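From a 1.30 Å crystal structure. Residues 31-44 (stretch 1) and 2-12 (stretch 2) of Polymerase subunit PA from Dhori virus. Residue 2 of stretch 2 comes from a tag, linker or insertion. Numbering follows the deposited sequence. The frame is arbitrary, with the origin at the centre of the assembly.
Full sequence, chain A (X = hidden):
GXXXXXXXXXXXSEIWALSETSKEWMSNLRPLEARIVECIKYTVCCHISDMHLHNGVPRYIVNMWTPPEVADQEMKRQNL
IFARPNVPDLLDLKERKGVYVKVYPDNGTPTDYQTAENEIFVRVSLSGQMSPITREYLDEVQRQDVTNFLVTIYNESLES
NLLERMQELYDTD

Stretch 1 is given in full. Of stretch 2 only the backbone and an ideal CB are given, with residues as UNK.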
# COMPACT_ATOMS: atom_id res chain seq x y z
N PRO A 31 17.60 -0.24 4.67
CA PRO A 31 16.50 -0.87 5.37
C PRO A 31 15.54 0.09 6.06
O PRO A 31 14.33 -0.12 6.06
CB PRO A 31 17.15 -1.81 6.34
CG PRO A 31 18.57 -1.26 6.49
CD PRO A 31 18.91 -0.72 5.15
N LEU A 32 16.05 1.14 6.67
CA LEU A 32 15.10 2.09 7.33
C LEU A 32 14.17 2.74 6.29
O LEU A 32 12.94 2.80 6.50
CB LEU A 32 15.89 3.16 8.14
CG LEU A 32 15.00 4.29 8.64
CD1 LEU A 32 13.89 3.81 9.58
CD2 LEU A 32 15.85 5.37 9.32
N GLU A 33 14.75 3.20 5.22
CA GLU A 33 13.99 3.85 4.17
C GLU A 33 12.94 2.86 3.61
O GLU A 33 11.79 3.20 3.39
CB GLU A 33 14.87 4.34 3.05
CG GLU A 33 15.85 5.48 3.34
CD GLU A 33 17.16 5.08 4.03
OE1 GLU A 33 17.32 3.97 4.53
OE2 GLU A 33 18.11 5.89 3.97
N ALA A 34 13.39 1.66 3.32
CA ALA A 34 12.51 0.64 2.83
C ALA A 34 11.44 0.28 3.82
O ALA A 34 10.27 0.07 3.40
CB ALA A 34 13.28 -0.60 2.41
N ARG A 35 11.71 0.25 5.09
CA ARG A 35 10.71 -0.08 6.11
C ARG A 35 9.65 1.01 6.15
O ARG A 35 8.45 0.71 6.27
CB ARG A 35 11.36 -0.21 7.48
CG ARG A 35 10.47 -0.69 8.58
CD ARG A 35 11.20 -0.99 9.85
NE ARG A 35 10.27 -1.47 10.87
CZ ARG A 35 10.64 -1.73 12.14
NH1 ARG A 35 11.93 -1.53 12.47
NH2 ARG A 35 9.75 -2.10 13.07
N ILE A 36 10.08 2.29 6.09
CA ILE A 36 9.12 3.35 6.05
C ILE A 36 8.24 3.27 4.86
O ILE A 36 7.03 3.38 4.99
CB ILE A 36 9.83 4.73 6.15
CG1 ILE A 36 10.50 4.87 7.56
CG2 ILE A 36 8.83 5.87 5.94
CD1 ILE A 36 11.45 6.03 7.72
N VAL A 37 8.80 3.11 3.68
CA VAL A 37 7.99 2.92 2.47
C VAL A 37 7.02 1.74 2.57
O VAL A 37 5.87 1.86 2.15
CB VAL A 37 8.84 2.89 1.20
CG1 VAL A 37 8.00 2.52 -0.03
CG2 VAL A 37 9.52 4.24 0.99
N GLU A 38 7.48 0.66 3.17
CA GLU A 38 6.60 -0.55 3.30
C GLU A 38 5.46 -0.26 4.25
O GLU A 38 4.32 -0.66 4.02
CB GLU A 38 7.44 -1.75 3.74
CG GLU A 38 6.72 -3.08 3.59
CD GLU A 38 7.59 -4.27 3.89
OE1 GLU A 38 8.82 -4.18 3.88
OE2 GLU A 38 6.99 -5.34 4.21
N CYS A 39 5.73 0.48 5.30
CA CYS A 39 4.68 0.90 6.20
C CYS A 39 3.74 1.89 5.57
O CYS A 39 2.54 1.88 5.83
CB CYS A 39 5.22 1.52 7.49
SG CYS A 39 6.05 0.37 8.63
N ILE A 40 4.23 2.77 4.70
CA ILE A 40 3.38 3.66 3.90
C ILE A 40 2.45 2.81 3.03
O ILE A 40 1.24 3.07 2.95
CB ILE A 40 4.21 4.65 3.07
CG1 ILE A 40 4.92 5.69 4.00
CG2 ILE A 40 3.32 5.40 2.05
CD1 ILE A 40 5.89 6.60 3.26
N LYS A 41 3.02 1.81 2.33
CA LYS A 41 2.23 0.93 1.49
C LYS A 41 1.13 0.25 2.29
O LYS A 41 -0.02 0.20 1.86
CB LYS A 41 3.14 -0.08 0.87
CG LYS A 41 2.43 -1.11 -0.03
CD LYS A 41 3.44 -2.09 -0.55
CE LYS A 41 2.83 -3.27 -1.24
NZ LYS A 41 3.94 -4.07 -1.91
N TYR A 42 1.43 -0.28 3.46
CA TYR A 42 0.45 -0.92 4.30
C TYR A 42 -0.65 0.03 4.71
O TYR A 42 -1.85 -0.30 4.71
CB TYR A 42 1.07 -1.63 5.46
CG TYR A 42 0.13 -2.50 6.24
CD1 TYR A 42 -0.29 -3.73 5.69
CD2 TYR A 42 -0.40 -2.11 7.45
CE1 TYR A 42 -1.16 -4.57 6.35
CE2 TYR A 42 -1.29 -2.95 8.14
CZ TYR A 42 -1.63 -4.18 7.62
OH TYR A 42 -2.51 -5.01 8.28
N THR A 43 -0.24 1.19 5.16
CA THR A 43 -1.16 2.23 5.59
C THR A 43 -2.09 2.62 4.44
O THR A 43 -3.31 2.84 4.64
CB THR A 43 -0.45 3.47 6.18
OG1 THR A 43 0.43 3.05 7.22
CG2 THR A 43 -1.47 4.42 6.79
N VAL A 44 -1.60 2.69 3.21
CA VAL A 44 -2.41 2.97 2.05
C VAL A 44 -3.45 1.86 1.88
O VAL A 44 -4.62 2.13 1.66
CB VAL A 44 -1.55 3.19 0.80
CG1 VAL A 44 -2.45 3.09 -0.46
CG2 VAL A 44 -0.84 4.52 0.88
N UNK A 2 14.07 -2.27 17.92
CA UNK A 2 15.48 -1.70 17.86
C UNK A 2 15.55 -0.37 17.08
O UNK A 2 16.31 0.52 17.47
CB UNK A 2 16.43 -2.70 17.20
N UNK A 3 14.79 -0.24 15.99
CA UNK A 3 14.83 0.97 15.12
C UNK A 3 13.79 1.98 15.54
O UNK A 3 13.45 2.88 14.76
CB UNK A 3 14.61 0.60 13.65
N UNK A 4 13.23 1.81 16.72
CA UNK A 4 12.04 2.55 17.10
C UNK A 4 12.21 4.07 17.10
O UNK A 4 11.27 4.80 16.82
CB UNK A 4 11.59 2.10 18.49
N UNK A 5 13.42 4.56 17.34
CA UNK A 5 13.64 5.98 17.40
C UNK A 5 13.38 6.62 16.04
O UNK A 5 13.15 7.81 15.90
CB UNK A 5 15.06 6.28 17.88
N UNK A 6 13.47 5.79 15.02
CA UNK A 6 13.36 6.20 13.64
C UNK A 6 11.96 6.17 13.07
O UNK A 6 11.76 6.61 11.92
CB UNK A 6 14.26 5.31 12.78
N UNK A 7 10.98 5.66 13.82
CA UNK A 7 9.58 5.62 13.32
C UNK A 7 9.13 7.03 13.07
O UNK A 7 9.16 7.84 13.99
CB UNK A 7 8.64 4.93 14.31
N UNK A 8 8.63 7.36 11.85
CA UNK A 8 8.00 8.63 11.65
C UNK A 8 6.76 8.81 12.55
O UNK A 8 6.07 7.85 12.87
CB UNK A 8 7.62 8.78 10.18
N UNK A 9 6.51 10.04 12.96
CA UNK A 9 5.33 10.33 13.73
C UNK A 9 4.06 9.91 12.98
O UNK A 9 3.09 9.53 13.56
CB UNK A 9 5.28 11.82 14.07
N UNK A 10 4.13 10.01 11.66
CA UNK A 10 2.98 9.74 10.82
C UNK A 10 2.64 8.28 10.61
O UNK A 10 1.61 7.98 9.93
CB UNK A 10 3.21 10.39 9.45
N UNK A 11 3.51 7.37 11.07
CA UNK A 11 3.23 5.94 10.99
C UNK A 11 2.78 5.50 12.35
O UNK A 11 3.40 5.81 13.37
CB UNK A 11 4.45 5.14 10.52
N UNK A 12 1.67 4.79 12.39
CA UNK A 12 1.21 4.33 13.74
C UNK A 12 2.18 3.34 14.40
O UNK A 12 2.88 2.56 13.72
CB UNK A 12 -0.17 3.67 13.63

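Stretch 1 is a helix. Leu-32, Arg-35, Cys-39 and Thr-43 point toward stretch 2, and Ile-36 and Ile-40, set sideways, also touch it. Stretch 2 runs along this face in the same order, with position 6 near Leu-32, 7 near Ile-36 and 11 near Cys-39.

Position 2 has its CB sideways, with nothing of the helix within 5.5 Å. Any small or polar residue would do. It is Ala-2, left from an expression tag.

Position 3 points its CB toward the helix, 3.6 Å from Arg-35 NH1 and 5.2 Å from Leu-32 CD1. The site offers both a guanidinium and an aliphatic surface. A long flexible apolar chain, or an acid for the arginine, could suit it. The residue is Met-3. Met-3 SD lies 3.2 Å from Arg-35 NH1, at the edge of the guanidinium and near its plane. Met-3 CE reaches within 3.9 Å of Leu-32 CD1, so one chain serves both neighbours.

Position 4 lies in a 3-10 segment and its CB points away. Polar residues fit, and an acid could bend back to the arginine. Asp-4 does so. Asp-4 OD1 is 4.6 Å from Arg-35 NH2 but well out of the guanidinium plane, so this is charge proximity alone. A water closes the gap, donating to Asp-4 OD1 (2.9 Å from its O) and accepting from Arg-35 NH2 (2.8 Å).

Position 5 is out of reach, and many polar chains would fit. It is Arg-5, which makes no contact with the helix.

Position 6 points toward the helix, its ideal CB 3.6 Å from Leu-32 CD1. An apolar or flat side chain could cover the leucine. His-6 packs its CB 3.5 Å from Leu-32 CD1, and its ring lies obliquely to Leu-32 CD2.

Position 7 points away, with phi/psi of -61/126, an extended conformation. A long polar chain is plausible. Lys-7 folds over its own stretch: Lys-7 NZ donates to the O of position 8 (2.9 Å) and to the O of position 11 (2.8 Å).

Position 8 has phi -61 and faces Ile-36. Proline or a modest aliphatic residue suits it. Pro-8 sets CG 3.8 Å from Ile-36 CD1 and opens a type I turn.

Positions 9 and 10 are the middle of that turn and out of reach. Polar residues are natural here. They are Lys-9 and Ser-10.

Position 11 closes the turn, its N bonded to Pro-8 O. Its CB points toward the helix, 4.8 Å from Cys-39 CB, with Ile-40 and Thr-43 beyond. A branched or long aliphatic residue fits best. Ile-11 places CG2 3.9 Å from Cys-39 CB, while Ile-11 CD1 lies 4.2 Å from Ile-40 CG1 and 4.3 Å from Thr-43 OG1.

Position 12 points sideways into open space, with phi/psi of -65/149. Small polar residues would suit it. Ser-12 caps a backbone N just past the stretch, at a helix N-cap. A water accepts from Ser-12 N (3.0 Å to its O) and donates to Thr-43 OG1 (2.8 Å).

Stretch 2, residues 2-12: AMDRHKPKSIS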
# COMPACT_ATOMS: atom_id res chain seq x y z
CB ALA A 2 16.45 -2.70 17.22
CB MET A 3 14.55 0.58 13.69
CG MET A 3 15.52 -0.47 13.21
SD MET A 3 15.01 -1.16 11.64
CE MET A 3 14.85 0.25 10.75
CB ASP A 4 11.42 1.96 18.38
CG ASP A 4 10.80 0.56 18.12
OD1 ASP A 4 10.87 0.09 16.92
OD2 ASP A 4 10.24 -0.02 19.07
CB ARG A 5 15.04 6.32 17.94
CG ARG A 5 16.20 6.00 17.02
CD ARG A 5 17.50 6.60 17.57
NE ARG A 5 17.67 8.03 17.20
CZ ARG A 5 17.35 9.09 17.96
NH1 ARG A 5 16.82 8.94 19.18
NH2 ARG A 5 17.55 10.32 17.49
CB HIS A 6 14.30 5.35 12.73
CG HIS A 6 15.76 5.42 13.15
ND1 HIS A 6 16.47 6.56 13.14
CD2 HIS A 6 16.60 4.42 13.59
CE1 HIS A 6 17.75 6.29 13.54
NE2 HIS A 6 17.82 4.96 13.81
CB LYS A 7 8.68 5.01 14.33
CG LYS A 7 7.24 4.83 13.82
CD LYS A 7 6.28 4.35 14.88
CE LYS A 7 5.93 5.40 15.90
NZ LYS A 7 5.21 6.57 15.34
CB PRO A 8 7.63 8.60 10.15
CG PRO A 8 8.52 7.58 9.56
CD PRO A 8 8.67 6.56 10.62
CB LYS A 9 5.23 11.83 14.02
CG LYS A 9 4.17 12.28 15.03
CD LYS A 9 4.04 13.80 15.05
CE LYS A 9 4.01 14.41 16.45
NZ LYS A 9 2.66 14.25 17.04
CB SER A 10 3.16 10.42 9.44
OG SER A 10 3.42 11.80 9.49
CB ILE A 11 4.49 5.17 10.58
CG1 ILE A 11 4.99 5.52 9.15
CG2 ILE A 11 4.23 3.64 10.65
CD1 ILE A 11 3.94 5.33 8.06
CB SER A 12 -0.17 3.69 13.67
OG SER A 12 -0.10 2.40 13.06
O HOH W 1 10.09 -2.49 15.82
O HOH W 2 0.45 4.37 9.72
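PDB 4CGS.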